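PDB 5T1Q: N-acetylmuramoyl-L-alanine amidase domain-containing protein SAOUHSC_02979 from Staphylococcus aureus, which probably cleaves amide bonds of cell-wall peptidoglycan as a secreted hydrolase, the chain here holding its glucosaminidase-like and CHAP regions. Local coordinates for residues P247-Y258 against S269-W278; A33-P41 against G336-T344. One frame throughout, in Å; residues are numbered along the deposited sequence. Where two conformers were deposited one is given.

Contact 1. Residues P247-Y258 against S269-W278. With NA (sodium ion), chain E.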
ATOM      1  N   PRO A 247       3.268  -6.015  13.836  1.00 34.92           N
ATOM      2  CA  PRO A 247       2.320  -6.182  14.953  1.00 32.51           C
ATOM      3  C   PRO A 247       0.851  -5.865  14.594  1.00 28.43           C
ATOM      4  O   PRO A 247      -0.045  -6.365  15.255  1.00 27.29           O
ATOM      5  CB  PRO A 247       2.870  -5.230  16.024  1.00 32.79           C
ATOM      6  CG  PRO A 247       3.554  -4.168  15.255  1.00 33.11           C
ATOM      7  CD  PRO A 247       4.047  -4.770  13.966  1.00 33.78           C
ATOM      8  N   TYR A 248       0.628  -5.058  13.555  1.00 25.35           N
ATOM      9  CA  TYR A 248      -0.725  -4.713  13.081  1.00 23.91           C
ATOM     10  C   TYR A 248      -0.784  -4.917  11.548  1.00 24.12           C
ATOM     11  O   TYR A 248       0.243  -4.814  10.878  1.00 24.20           O
ATOM     12  CB  TYR A 248      -1.084  -3.254  13.458  1.00 22.19           C
ATOM     13  CG  TYR A 248      -1.030  -2.990  14.955  1.00 21.16           C
ATOM     14  CD1 TYR A 248      -2.098  -3.331  15.776  1.00 20.61           C
ATOM     15  CD2 TYR A 248       0.113  -2.446  15.556  1.00 20.93           C
ATOM     16  CE1 TYR A 248      -2.048  -3.131  17.143  1.00 20.43           C
ATOM     17  CE2 TYR A 248       0.172  -2.234  16.938  1.00 20.43           C
ATOM     18  CZ  TYR A 248      -0.909  -2.578  17.716  1.00 20.51           C
ATOM     19  OH  TYR A 248      -0.879  -2.390  19.069  1.00 20.84           O
ATOM     20  N   PRO A 249      -1.977  -5.225  10.989  1.00 24.37           N
ATOM     21  CA  PRO A 249      -2.098  -5.436   9.534  1.00 24.46           C
ATOM     22  C   PRO A 249      -1.534  -4.267   8.731  1.00 23.98           C
ATOM     23  O   PRO A 249      -1.900  -3.118   8.955  1.00 22.62           O
ATOM     24  CB  PRO A 249      -3.603  -5.557   9.323  1.00 24.60           C
ATOM     25  CG  PRO A 249      -4.117  -6.086  10.613  1.00 24.54           C
ATOM     26  CD  PRO A 249      -3.267  -5.464  11.673  1.00 24.07           C
ATOM     27  N   HIS A 250      -0.634  -4.586   7.816  1.00 24.52           N
ATOM     28  CA  HIS A 250       0.047  -3.599   7.008  1.00 24.88           C
ATOM     29  C   HIS A 250      -0.835  -2.495   6.417  1.00 24.25           C
ATOM     30  O   HIS A 250      -1.887  -2.761   5.832  1.00 23.39           O
ATOM     31  CB  HIS A 250       0.787  -4.303   5.877  1.00 26.62           C
ATOM     32  CG  HIS A 250       1.754  -3.422   5.167  1.00 26.79           C
ATOM     33  ND1 HIS A 250       1.420  -2.709   4.036  1.00 26.60           N
ATOM     34  CD2 HIS A 250       3.042  -3.119   5.443  1.00 27.14           C
ATOM     35  CE1 HIS A 250       2.464  -2.003   3.647  1.00 26.80           C
ATOM     36  NE2 HIS A 250       3.462  -2.240   4.477  1.00 27.42           N
ATOM     37  N   GLY A 251      -0.372  -1.254   6.578  1.00 23.46           N
ATOM     38  CA  GLY A 251      -1.075  -0.093   6.034  1.00 23.20           C
ATOM     39  C   GLY A 251      -2.252   0.462   6.816  1.00 22.13           C
ATOM     40  O   GLY A 251      -2.632   1.600   6.595  1.00 21.69           O
ATOM     41  N   GLN A 252      -2.836  -0.310   7.726  1.00 22.18           N
ATOM     42  CA  GLN A 252      -4.000   0.195   8.493  1.00 22.16           C
ATOM     43  C   GLN A 252      -3.588   1.305   9.468  1.00 20.92           C
ATOM     44  O   GLN A 252      -2.391   1.536   9.677  1.00 20.45           O
ATOM     45  CB  GLN A 252      -4.708  -0.958   9.196  1.00 23.46           C
ATOM     46  CG  GLN A 252      -5.230  -1.984   8.202  1.00 25.29           C
ATOM     47  CD  GLN A 252      -6.235  -1.384   7.227  1.00 26.98           C
ATOM     48  OE1 GLN A 252      -7.155  -0.675   7.626  1.00 29.05           O
ATOM     49  NE2 GLN A 252      -6.053  -1.653   5.947  1.00 28.97           N
ATOM     50  N   CYS A 253      -4.565   2.000  10.044  1.00 20.12           N
ATOM     51  CA  CYS A 253      -4.264   3.156  10.899  1.00 19.54           C
ATOM     52  C   CYS A 253      -3.377   2.794  12.077  1.00 18.65           C
ATOM     53  O   CYS A 253      -2.527   3.561  12.465  1.00 17.76           O
ATOM     54  CB  CYS A 253      -5.530   3.849  11.384  1.00 19.84           C
ATOM     55  SG  CYS A 253      -6.658   2.836  12.367  1.00 21.66           S
ATOM     56  N   THR A 254      -3.607   1.604  12.617  1.00 18.36           N
ATOM     57  CA  THR A 254      -2.860   1.060  13.740  1.00 18.03           C
ATOM     58  C   THR A 254      -1.409   0.824  13.335  1.00 18.47           C
ATOM     59  O   THR A 254      -0.488   1.279  14.004  1.00 18.43           O
ATOM     60  CB  THR A 254      -3.496  -0.267  14.181  1.00 17.95           C
ATOM     61  OG1 THR A 254      -3.763  -1.046  13.022  1.00 17.93           O
ATOM     62  CG2 THR A 254      -4.813  -0.032  14.873  1.00 17.77           C
ATOM     63  N   TRP A 255      -1.216   0.131  12.222  1.00 19.14           N
ATOM     64  CA  TRP A 255       0.130  -0.106  11.692  1.00 20.06           C
ATOM     65  C   TRP A 255       0.874   1.206  11.424  1.00 19.06           C
ATOM     66  O   TRP A 255       2.065   1.318  11.680  1.00 19.28           O
ATOM     67  CB  TRP A 255       0.047  -0.926  10.387  1.00 21.49           C
ATOM     68  CG  TRP A 255       1.361  -1.100   9.689  1.00 22.98           C
ATOM     69  CD1 TRP A 255       2.231  -2.139   9.819  1.00 24.40           C
ATOM     70  CD2 TRP A 255       1.957  -0.193   8.752  1.00 23.52           C
ATOM     71  NE1 TRP A 255       3.331  -1.938   9.014  1.00 25.35           N
ATOM     72  CE2 TRP A 255       3.184  -0.750   8.352  1.00 24.87           C
ATOM     73  CE3 TRP A 255       1.567   1.030   8.215  1.00 23.54           C
ATOM     74  CZ2 TRP A 255       4.034  -0.118   7.440  1.00 26.04           C
ATOM     75  CZ3 TRP A 255       2.417   1.661   7.300  1.00 24.56           C
ATOM     76  CH2 TRP A 255       3.629   1.083   6.925  1.00 24.87           C
ATOM     77  N   TYR A 256       0.174   2.195  10.894  1.00 18.09           N
ATOM     78  CA  TYR A 256       0.833   3.454  10.551  1.00 17.83           C
ATOM     79  C   TYR A 256       1.372   4.148  11.795  1.00 17.29           C
ATOM     80  O   TYR A 256       2.522   4.584  11.802  1.00 17.17           O
ATOM     81  CB  TYR A 256      -0.088   4.398   9.733  1.00 17.24           C
ATOM     82  CG  TYR A 256       0.552   5.742   9.536  1.00 17.49           C
ATOM     83  CD1 TYR A 256       1.487   5.950   8.514  1.00 17.77           C
ATOM     84  CD2 TYR A 256       0.272   6.807  10.409  1.00 17.01           C
ATOM     85  CE1 TYR A 256       2.101   7.173   8.357  1.00 18.05           C
ATOM     86  CE2 TYR A 256       0.904   8.031  10.271  1.00 17.04           C
ATOM     87  CZ  TYR A 256       1.810   8.212   9.243  1.00 17.57           C
ATOM     88  OH  TYR A 256       2.426   9.418   9.095  1.00 17.65           O
ATOM     89  N   VAL A 257       0.552   4.246  12.841  1.00 16.63           N
ATOM     90  CA  VAL A 257       0.996   4.918  14.059  1.00 16.86           C
ATOM     91  C   VAL A 257       2.181   4.186  14.742  1.00 17.96           C
ATOM     92  O   VAL A 257       3.115   4.825  15.235  1.00 17.91           O
ATOM     93  CB  VAL A 257      -0.165   5.153  15.035  1.00 16.28           C
ATOM     94  CG1 VAL A 257       0.334   5.840  16.293  1.00 16.19           C
ATOM     95  CG2 VAL A 257      -1.269   5.984  14.374  1.00 16.07           C
ATOM     96  N   TYR A 258       2.130   2.862  14.763  1.00 19.31           N
ATOM     97  CA  TYR A 258       3.209   2.055  15.300  1.00 20.95           C
ATOM     98  C   TYR A 258       4.520   2.395  14.589  1.00 21.17           C
ATOM     99  O   TYR A 258       5.531   2.666  15.244  1.00 20.50           O
ATOM    100  CB  TYR A 258       2.886   0.562  15.149  1.00 22.69           C
ATOM    101  CG  TYR A 258       4.020  -0.371  15.550  1.00 24.92           C
ATOM    102  CD1 TYR A 258       5.007  -0.739  14.627  1.00 26.50           C
ATOM    103  CD2 TYR A 258       4.098  -0.891  16.836  1.00 26.32           C
ATOM    104  CE1 TYR A 258       6.055  -1.588  14.990  1.00 28.73           C
ATOM    105  CE2 TYR A 258       5.138  -1.739  17.208  1.00 28.34           C
ATOM    106  CZ  TYR A 258       6.115  -2.075  16.286  1.00 29.75           C
ATOM    107  OH  TYR A 258       7.133  -2.926  16.666  1.00 35.20           O
ATOM    108  N   SER A 269       3.293  -1.097  22.156  1.00 27.49           N
ATOM    109  CA  SER A 269       3.150  -2.552  21.943  1.00 27.24           C
ATOM    110  C   SER A 269       2.184  -2.964  20.828  1.00 25.22           C
ATOM    111  O   SER A 269       1.366  -2.166  20.354  1.00 23.70           O
ATOM    112  CB  SER A 269       2.783  -3.283  23.235  1.00 28.49           C
ATOM    113  OG  SER A 269       1.594  -2.789  23.775  1.00 28.63           O
ATOM    114  N   GLY A 270       2.297  -4.226  20.441  1.00 24.64           N
ATOM    115  CA  GLY A 270       1.500  -4.791  19.367  1.00 24.19           C
ATOM    116  C   GLY A 270       0.212  -5.452  19.795  1.00 23.62           C
ATOM    117  O   GLY A 270      -0.515  -5.979  18.935  1.00 23.39           O
ATOM    118  N   ASP A 271      -0.090  -5.393  21.099  1.00 23.04           N
ATOM    119  CA  ASP A 271      -1.260  -6.042  21.677  1.00 22.95           C
ATOM    120  C   ASP A 271      -2.406  -5.072  22.021  1.00 22.04           C
ATOM    121  O   ASP A 271      -3.311  -5.426  22.784  1.00 21.87           O
ATOM    122  CB  ASP A 271      -0.847  -6.823  22.946  1.00 23.78           C
ATOM    123  CG  ASP A 271      -0.615  -5.906  24.200  1.00 24.02           C
ATOM    124  OD1 ASP A 271      -0.275  -4.699  24.064  1.00 23.63           O
ATOM    125  OD2 ASP A 271      -0.783  -6.403  25.335  1.00 24.32           O
ATOM    126  N   LEU A 272      -2.382  -3.863  21.464  1.00 21.43           N
ATOM    127  CA  LEU A 272      -3.421  -2.888  21.795  1.00 21.10           C
ATOM    128  C   LEU A 272      -4.744  -3.103  21.039  1.00 21.22           C
ATOM    129  O   LEU A 272      -5.732  -2.432  21.334  1.00 21.57           O
ATOM    130  CB  LEU A 272      -2.902  -1.456  21.615  1.00 20.17           C
ATOM    131  CG  LEU A 272      -1.676  -1.046  22.460  1.00 20.30           C
ATOM    132  CD1 LEU A 272      -1.316   0.389  22.180  1.00 19.42           C
ATOM    133  CD2 LEU A 272      -1.858  -1.223  23.957  1.00 20.89           C
ATOM    134  N   GLY A 273      -4.764  -4.027  20.077  1.00 21.80           N
ATOM    135  CA  GLY A 273      -5.987  -4.341  19.323  1.00 22.14           C
ATOM    136  C   GLY A 273      -6.440  -3.229  18.379  1.00 21.64           C
ATOM    137  O   GLY A 273      -5.621  -2.449  17.879  1.00 21.17           O
ATOM    138  N   ASP A 274      -7.746  -3.176  18.108  1.00 22.11           N
ATOM    139  CA  ASP A 274      -8.301  -2.132  17.239  1.00 22.33           C
ATOM    140  C   ASP A 274      -8.083  -0.758  17.854  1.00 20.94           C
ATOM    141  O   ASP A 274      -7.986  -0.623  19.069  1.00 20.11           O
ATOM    142  CB  ASP A 274      -9.782  -2.353  16.985  1.00 24.15           C
ATOM    143  CG  ASP A 274     -10.067  -3.707  16.349  1.00 26.46           C
ATOM    144  OD1 ASP A 274      -9.212  -4.223  15.589  1.00 27.53           O
ATOM    145  OD2 ASP A 274     -11.147  -4.249  16.622  1.00 28.68           O
ATOM    146  N   ALA A 275      -8.074   0.255  16.998  1.00 19.76           N
ATOM    147  CA  ALA A 275      -7.756   1.613  17.397  1.00 19.18           C
ATOM    148  C   ALA A 275      -8.420   2.140  18.671  1.00 18.76           C
ATOM    149  O   ALA A 275      -7.741   2.687  19.528  1.00 17.84           O
ATOM    150  CB  ALA A 275      -8.039   2.565  16.242  1.00 19.41           C
ATOM    151  N   HIS A 276      -9.735   1.985  18.795  1.00 18.88           N
ATOM    152  CA  HIS A 276     -10.434   2.542  19.942  1.00 19.51           C
ATOM    153  C   HIS A 276     -10.003   1.948  21.277  1.00 19.98           C
ATOM    154  O   HIS A 276     -10.225   2.578  22.317  1.00 19.99           O
ATOM    155  CB  HIS A 276     -11.958   2.416  19.789  1.00 20.69           C
ATOM    156  CG  HIS A 276     -12.455   1.021  19.873  1.00 21.98           C
ATOM    157  ND1 HIS A 276     -13.135   0.551  20.970  1.00 23.77           N
ATOM    158  CD2 HIS A 276     -12.334  -0.030  19.024  1.00 22.91           C
ATOM    159  CE1 HIS A 276     -13.438  -0.722  20.784  1.00 23.96           C
ATOM    160  NE2 HIS A 276     -12.946  -1.105  19.622  1.00 23.54           N
ATOM    161  N   ASN A 277      -9.448   0.730  21.261  1.00 19.54           N
ATOM    162  CA  ASN A 277      -8.965   0.108  22.481  1.00 20.06           C
ATOM    163  C   ASN A 277      -7.575   0.552  22.874  1.00 19.19           C
ATOM    164  O   ASN A 277      -7.096   0.157  23.922  1.00 19.09           O
ATOM    165  CB  ASN A 277      -8.940  -1.418  22.349  1.00 21.20           C
ATOM    166  CG  ASN A 277     -10.295  -2.045  22.544  1.00 22.64           C
ATOM    167  OD1 ASN A 277     -11.079  -1.608  23.382  1.00 24.21           O
ATOM    168  ND2 ASN A 277     -10.556  -3.115  21.806  1.00 23.38           N
ATOM    169  N   TRP A 278      -6.923   1.362  22.050  1.00 18.18           N
ATOM    170  CA  TRP A 278      -5.547   1.766  22.353  1.00 17.79           C
ATOM    171  C   TRP A 278      -5.382   2.552  23.651  1.00 17.95           C
ATOM    172  O   TRP A 278      -4.478   2.262  24.432  1.00 17.59           O
ATOM    173  CB  TRP A 278      -4.948   2.538  21.177  1.00 17.12           C
ATOM    174  CG  TRP A 278      -4.404   1.646  20.086  1.00 16.96           C
ATOM    175  CD1 TRP A 278      -4.954   0.503  19.607  1.00 17.25           C
ATOM    176  CD2 TRP A 278      -3.251   1.902  19.283  1.00 16.62           C
ATOM    177  NE1 TRP A 278      -4.165  -0.017  18.589  1.00 17.27           N
ATOM    178  CE2 TRP A 278      -3.128   0.838  18.364  1.00 16.73           C
ATOM    179  CE3 TRP A 278      -2.303   2.932  19.252  1.00 16.47           C
ATOM    180  CZ2 TRP A 278      -2.094   0.765  17.438  1.00 16.89           C
ATOM    181  CZ3 TRP A 278      -1.255   2.845  18.341  1.00 16.44           C
ATOM    182  CH2 TRP A 278      -1.164   1.774  17.447  1.00 16.69           C
TER
HETATM  183 NA    NA E 701     -11.053   3.173  24.262  1.00 25.76          NA
HETATM  184  O   HOH W   1       0.481  -8.254  17.108  1.00 41.24           O
HETATM  185  O   HOH W   2     -12.685   1.616  23.945  1.00 32.74           O
HETATM  186  O   HOH W   3     -12.035   4.325  26.333  1.00 36.15           O

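Contact 2. Residues A33-P41 against G336-T344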
ATOM      1  N   ALA A  33       0.238  -7.284   2.011  1.00 31.81           N
ATOM      2  CA  ALA A  33       0.911  -6.028   2.162  1.00 30.85           C
ATOM      3  C   ALA A  33       1.045  -5.500   0.735  1.00 30.56           C
ATOM      4  O   ALA A  33       1.388  -6.254  -0.178  1.00 30.55           O
ATOM      5  CB  ALA A  33       2.269  -6.206   2.814  1.00 30.91           C
ATOM      6  N   THR A  34       0.679  -4.240   0.538  1.00 30.10           N
ATOM      7  CA  THR A  34       0.803  -3.564  -0.756  1.00 30.26           C
ATOM      8  C   THR A  34       1.433  -2.203  -0.502  1.00 29.68           C
ATOM      9  O   THR A  34       1.449  -1.731   0.623  1.00 29.28           O
ATOM     10  CB  THR A  34      -0.549  -3.415  -1.477  1.00 30.80           C
ATOM     11  OG1 THR A  34      -1.521  -2.900  -0.568  1.00 31.40           O
ATOM     12  CG2 THR A  34      -1.055  -4.762  -1.992  1.00 31.70           C
ATOM     13  N   SER A  35       1.959  -1.572  -1.542  1.00 30.11           N
ATOM     14  CA  SER A  35       2.654  -0.290  -1.374  1.00 29.66           C
ATOM     15  C   SER A  35       1.766   0.817  -0.837  1.00 28.55           C
ATOM     16  O   SER A  35       0.594   0.885  -1.160  1.00 29.32           O
ATOM     17  CB  SER A  35       3.243   0.174  -2.698  1.00 29.95           C
ATOM     18  OG  SER A  35       4.094  -0.812  -3.240  1.00 31.56           O
ATOM     19  N   LEU A  36       2.358   1.673  -0.020  1.00 27.95           N
ATOM     20  CA  LEU A  36       1.696   2.829   0.533  1.00 28.21           C
ATOM     21  C   LEU A  36       2.191   4.065  -0.205  1.00 26.96           C
ATOM     22  O   LEU A  36       3.306   4.087  -0.722  1.00 26.23           O
ATOM     23  CB  LEU A  36       1.983   2.945   2.018  1.00 29.50           C
ATOM     24  CG  LEU A  36       1.446   1.747   2.816  1.00 31.62           C
ATOM     25  CD1 LEU A  36       2.041   1.755   4.197  1.00 32.56           C
ATOM     26  CD2 LEU A  36      -0.076   1.745   2.865  1.00 32.19           C
ATOM     27  N   PHE A  37       1.335   5.077  -0.245  1.00 26.25           N
ATOM     28  CA  PHE A  37       1.591   6.316  -0.954  1.00 27.12           C
ATOM     29  C   PHE A  37       1.161   7.524  -0.147  1.00 28.46           C
ATOM     30  O   PHE A  37       0.226   7.456   0.653  1.00 27.15           O
ATOM     31  CB  PHE A  37       0.792   6.336  -2.260  1.00 26.51           C
ATOM     32  CG  PHE A  37       1.202   5.284  -3.235  1.00 26.42           C
ATOM     33  CD1 PHE A  37       0.693   4.003  -3.140  1.00 26.01           C
ATOM     34  CD2 PHE A  37       2.113   5.572  -4.246  1.00 26.51           C
ATOM     35  CE1 PHE A  37       1.082   3.026  -4.023  1.00 26.34           C
ATOM     36  CE2 PHE A  37       2.499   4.599  -5.142  1.00 26.65           C
ATOM     37  CZ  PHE A  37       1.989   3.323  -5.027  1.00 26.67           C
ATOM     38  N   GLU A  38       1.830   8.642  -0.398  1.00 31.41           N
ATOM     39  CA  GLU A  38       1.485   9.905   0.242  1.00 34.47           C
ATOM     40  C   GLU A  38       1.142  10.878  -0.881  1.00 34.75           C
ATOM     41  O   GLU A  38       1.555  10.679  -2.034  1.00 35.34           O
ATOM     42  CB  GLU A  38       2.657  10.369   1.101  1.00 37.29           C
ATOM     43  CG  GLU A  38       2.254  11.214   2.306  1.00 40.35           C
ATOM     44  CD  GLU A  38       3.281  11.187   3.420  1.00 42.22           C
ATOM     45  OE1 GLU A  38       4.188  10.330   3.385  1.00 47.28           O
ATOM     46  OE2 GLU A  38       3.172  12.012   4.352  1.00 44.80           O
ATOM     47  N   THR A  39       0.340  11.894  -0.572  0.60 35.39           N
ATOM     48  CA  THR A  39      -0.010  12.915  -1.564  0.60 36.01           C
ATOM     49  C   THR A  39       1.217  13.762  -1.874  0.60 35.87           C
ATOM     50  O   THR A  39       1.937  14.169  -0.971  0.60 34.84           O
ATOM     51  CB  THR A  39      -1.153  13.840  -1.096  0.60 36.99           C
ATOM     52  OG1 THR A  39      -0.962  14.179   0.290  0.60 37.10           O
ATOM     53  CG2 THR A  39      -2.507  13.155  -1.275  0.60 37.27           C
ATOM     54  N   ASP A  40       1.453  13.992  -3.163  1.00 36.49           N
ATOM     55  CA  ASP A  40       2.582  14.799  -3.636  1.00 36.99           C
ATOM     56  C   ASP A  40       2.456  16.224  -3.094  1.00 36.84           C
ATOM     57  O   ASP A  40       1.454  16.877  -3.367  1.00 37.03           O
ATOM     58  CB  ASP A  40       2.558  14.811  -5.177  1.00 38.40           C
ATOM     59  CG  ASP A  40       3.701  15.603  -5.804  1.00 40.21           C
ATOM     60  OD1 ASP A  40       4.612  16.081  -5.099  1.00 41.91           O
ATOM     61  OD2 ASP A  40       3.678  15.740  -7.042  1.00 42.62           O
ATOM     62  N   PRO A  41       3.451  16.697  -2.304  1.00 36.67           N
ATOM     63  CA  PRO A  41       3.369  18.067  -1.764  1.00 37.44           C
ATOM     64  C   PRO A  41       3.387  19.198  -2.814  1.00 38.88           C
ATOM     65  O   PRO A  41       3.010  20.321  -2.488  1.00 40.34           O
ATOM     66  CB  PRO A  41       4.597  18.175  -0.835  1.00 37.68           C
ATOM     67  CG  PRO A  41       5.509  17.078  -1.239  1.00 37.83           C
ATOM     68  CD  PRO A  41       4.661  15.987  -1.837  1.00 36.34           C
ATOM     69  N   GLY A 336      -8.041   7.375   1.263  1.00 36.52           N
ATOM     70  CA  GLY A 336      -8.172   6.370   0.210  1.00 35.11           C
ATOM     71  C   GLY A 336      -7.372   5.121   0.550  1.00 33.58           C
ATOM     72  O   GLY A 336      -6.635   5.094   1.538  1.00 30.79           O
ATOM     73  N   LEU A 337      -7.528   4.084  -0.262  1.00 33.09           N
ATOM     74  CA  LEU A 337      -6.810   2.826  -0.057  1.00 32.25           C
ATOM     75  C   LEU A 337      -5.291   3.002  -0.212  1.00 29.67           C
ATOM     76  O   LEU A 337      -4.828   3.463  -1.248  1.00 29.58           O
ATOM     77  CB  LEU A 337      -7.310   1.779  -1.068  1.00 34.09           C
ATOM     78  CG  LEU A 337      -6.722   0.367  -1.019  1.00 34.74           C
ATOM     79  CD1 LEU A 337      -6.979  -0.274   0.319  1.00 34.96           C
ATOM     80  CD2 LEU A 337      -7.320  -0.495  -2.124  1.00 36.59           C
ATOM     81  N   GLY A 338      -4.531   2.615   0.814  1.00 28.02           N
ATOM     82  CA  GLY A 338      -3.062   2.708   0.808  1.00 26.90           C
ATOM     83  C   GLY A 338      -2.516   4.139   0.763  1.00 25.85           C
ATOM     84  O   GLY A 338      -1.382   4.371   0.330  1.00 25.17           O
ATOM     85  N   ILE A 339      -3.324   5.086   1.214  1.00 24.69           N
ATOM     86  CA  ILE A 339      -2.948   6.494   1.207  1.00 24.49           C
ATOM     87  C   ILE A 339      -2.683   6.988   2.625  1.00 22.92           C
ATOM     88  O   ILE A 339      -3.491   6.780   3.520  1.00 21.77           O
ATOM     89  CB  ILE A 339      -4.078   7.362   0.624  1.00 25.29           C
ATOM     90  CG1 ILE A 339      -4.523   6.853  -0.746  1.00 26.66           C
ATOM     91  CG2 ILE A 339      -3.653   8.832   0.553  1.00 25.48           C
ATOM     92  CD1 ILE A 339      -3.454   6.869  -1.799  1.00 27.44           C
ATOM     93  N   ILE A 340      -1.533   7.612   2.810  1.00 22.36           N
ATOM     94  CA  ILE A 340      -1.162   8.267   4.042  1.00 21.99           C
ATOM     95  C   ILE A 340      -1.550   9.737   3.831  1.00 21.84           C
ATOM     96  O   ILE A 340      -1.180  10.317   2.827  1.00 22.45           O
ATOM     97  CB  ILE A 340       0.346   8.144   4.286  1.00 22.62           C
ATOM     98  CG1 ILE A 340       0.702   6.682   4.559  1.00 23.18           C
ATOM     99  CG2 ILE A 340       0.791   9.024   5.455  1.00 22.79           C
ATOM    100  CD1 ILE A 340       2.183   6.412   4.456  1.00 24.19           C
ATOM    101  N   SER A 341      -2.349  10.289   4.743  1.00 21.25           N
ATOM    102  CA  SER A 341      -2.838  11.679   4.659  1.00 21.59           C
ATOM    103  C   SER A 341      -2.679  12.397   6.002  1.00 20.25           C
ATOM    104  O   SER A 341      -2.236  11.813   6.990  1.00 19.20           O
ATOM    105  CB  SER A 341      -4.311  11.705   4.228  1.00 22.00           C
ATOM    106  OG  SER A 341      -5.105  10.997   5.157  1.00 22.48           O
ATOM    107  N   HIS A 342      -3.039  13.670   6.022  1.00 20.14           N
ATOM    108  CA  HIS A 342      -2.845  14.490   7.206  1.00 19.80           C
ATOM    109  C   HIS A 342      -3.923  15.549   7.279  1.00 19.48           C
ATOM    110  O   HIS A 342      -4.490  15.929   6.260  1.00 19.77           O
ATOM    111  CB  HIS A 342      -1.494  15.235   7.119  1.00 20.20           C
ATOM    112  CG  HIS A 342      -0.533  14.655   6.135  1.00 20.39           C
ATOM    113  ND1 HIS A 342      -0.376  15.174   4.866  1.00 21.80           N
ATOM    114  CD2 HIS A 342       0.315  13.603   6.218  1.00 20.48           C
ATOM    115  CE1 HIS A 342       0.527  14.465   4.210  1.00 21.39           C
ATOM    116  NE2 HIS A 342       0.957  13.502   5.007  1.00 21.16           N
ATOM    117  N   ARG A 343      -4.164  16.063   8.471  1.00 19.41           N
ATOM    118  CA  ARG A 343      -5.154  17.113   8.647  1.00 20.96           C
ATOM    119  C   ARG A 343      -4.979  17.791   9.986  1.00 20.67           C
ATOM    120  O   ARG A 343      -4.191  17.351  10.801  1.00 19.75           O
ATOM    121  CB  ARG A 343      -6.592  16.548   8.526  1.00 21.88           C
ATOM    122  CG  ARG A 343      -6.916  15.412   9.478  1.00 22.47           C
ATOM    123  CD  ARG A 343      -8.276  14.788   9.147  1.00 23.95           C
ATOM    124  NE  ARG A 343      -8.462  13.540   9.881  1.00 24.76           N
ATOM    125  CZ  ARG A 343      -9.394  13.272  10.799  1.00 26.96           C
ATOM    126  NH1 ARG A 343     -10.345  14.137  11.118  1.00 28.71           N
ATOM    127  NH2 ARG A 343      -9.400  12.066  11.364  1.00 28.83           N
ATOM    128  N   THR A 344      -5.754  18.848  10.197  1.00 20.92           N
ATOM    129  CA  THR A 344      -5.750  19.597  11.431  1.00 21.74           C
ATOM    130  C   THR A 344      -7.069  19.365  12.169  1.00 21.51           C
ATOM    131  O   THR A 344      -8.140  19.448  11.573  1.00 21.94           O
ATOM    132  CB  THR A 344      -5.597  21.106  11.160  1.00 22.53           C
ATOM    133  OG1 THR A 344      -4.312  21.343  10.601  1.00 23.02           O
ATOM    134  CG2 THR A 344      -5.745  21.941  12.459  1.00 23.16           C
TER
HETATM  135  O   HOH W   4      -1.450  16.151   1.976  1.00 38.85           O

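Contact 1. Residues P247-Y258 against S269-W278
Tyr248 lays one face of its ring against the indole of Trp278, whose CZ2 stands 3.6 Å from Tyr248 CZ, toward the rim of the phenol. The two side chains come from opposite directions, and their planes meet obliquely at 41°. Tyr248 CG lies anti to its own carbonyl carbon (chi1 -58°), which carries the ring past the helix start into the 269-278 loop. There its hydroxyl is gripped twice: OH donates to Ser269 O at 2.6 Å and accepts from Leu272 N at 3.2 Å, both partners lying near the ring plane. The indole is fixed from its own side, since Trp278 NE1 donates to Gly273 O at 2.9 Å, nearly in the ring plane but from above the carbonyl plane. Its six-membered ring presses on helix 253-262, with Trp278 CZ2 3.7 Å from Thr254 CB and Trp278 CZ3 4.0 Å from Val257 CG1. Thr254 offers carbon to this core, while its OG1 bonds to Gln20 O. Away from the aromatics the contact thins. At the solvent side Pro247 CB rests 3.6 Å from CA of the exposed Gly270, and a water bridges Pro247 O and Gly270 O. At the other end Cys253 SG touches Ala275 CB loosely, at 4.1 Å. Beyond, His276 O binds a sodium ion completed by Asn279, Asn280, Glu302 and waters. A cysteine at the first turn of a helix, facing His314 on the neighbouring strand, is consistent with the papain-like active site of CHAP domains.

Contact 2. Residues A33-P41 against G336-T344
A parallel pairing within the mixed beta-sheet of the CHAP region joins strand 37-39, from the N-terminal part of the chain, to strand 339-345. Phe37 forms the bridge with Ile339: Phe37 N donates to Gly338 O at 2.9 Å, and Phe37 O accepts from Ile340 N at 2.8 Å in an almost straight bond. The short segments diverge, their axes 35° apart, and this ladder is brief. Gly338, at the third position of a type II turn from Gly336 to Ile339, has positive phi and no side chain; Leu36 packs against it, its CD2 3.8 Å from Gly338 CA. On the sheet face of Phe37 and Ile339, Phe37 CB approaches Ile339 CD1 at 4.3 Å, and helix 195-205 covers both residues through Lys198. The opposite face carries Glu38 and Ile340, whose side chains pass at a slant, Glu38 CD lying 3.9 Å from Ile340 CG2. Glu38 CG is roughly anti to the backbone N (chi1 -151°) and the chain runs on extended, bringing its carboxylate over Ile340 to the imidazole of His342. The two side chains meet at about a right angle, with carboxylate and ring planes 51° apart. A carboxylate so near would be expected to favour a protonated imidazole. A water between Thr39 OG1 and His342 ND1 adds a doubtful link, as Thr39 has two conformers and the histidine bond is weak. At the other ring nitrogen, His342 NE2 donates to the anti lone pair of Glu38 OE2 at 2.7 Å, with the oxygen close to the ring plane.

After helix 9-13 the chain lays down 33-41, then passes through the helices of the glucosaminidase-like region before reaching 247-258. Contact 1 closes a short loop there, as the chain leaves helix 253-262 and returns along 269-278 into helix 278-284. Only after strands 288-290 to 327-332 does 336-344 arrive beside 33-41, so contact 2 closes a loop of nearly three hundred residues with contact 1 nested inside it. Contact 2 thus ties the N-terminal strand to the CHAP sheet, whereas contact 1 is local to that region. The two touch directly: Trp255 packs on Leu36, His250 on Ala33, and Tyr256 on Ile340.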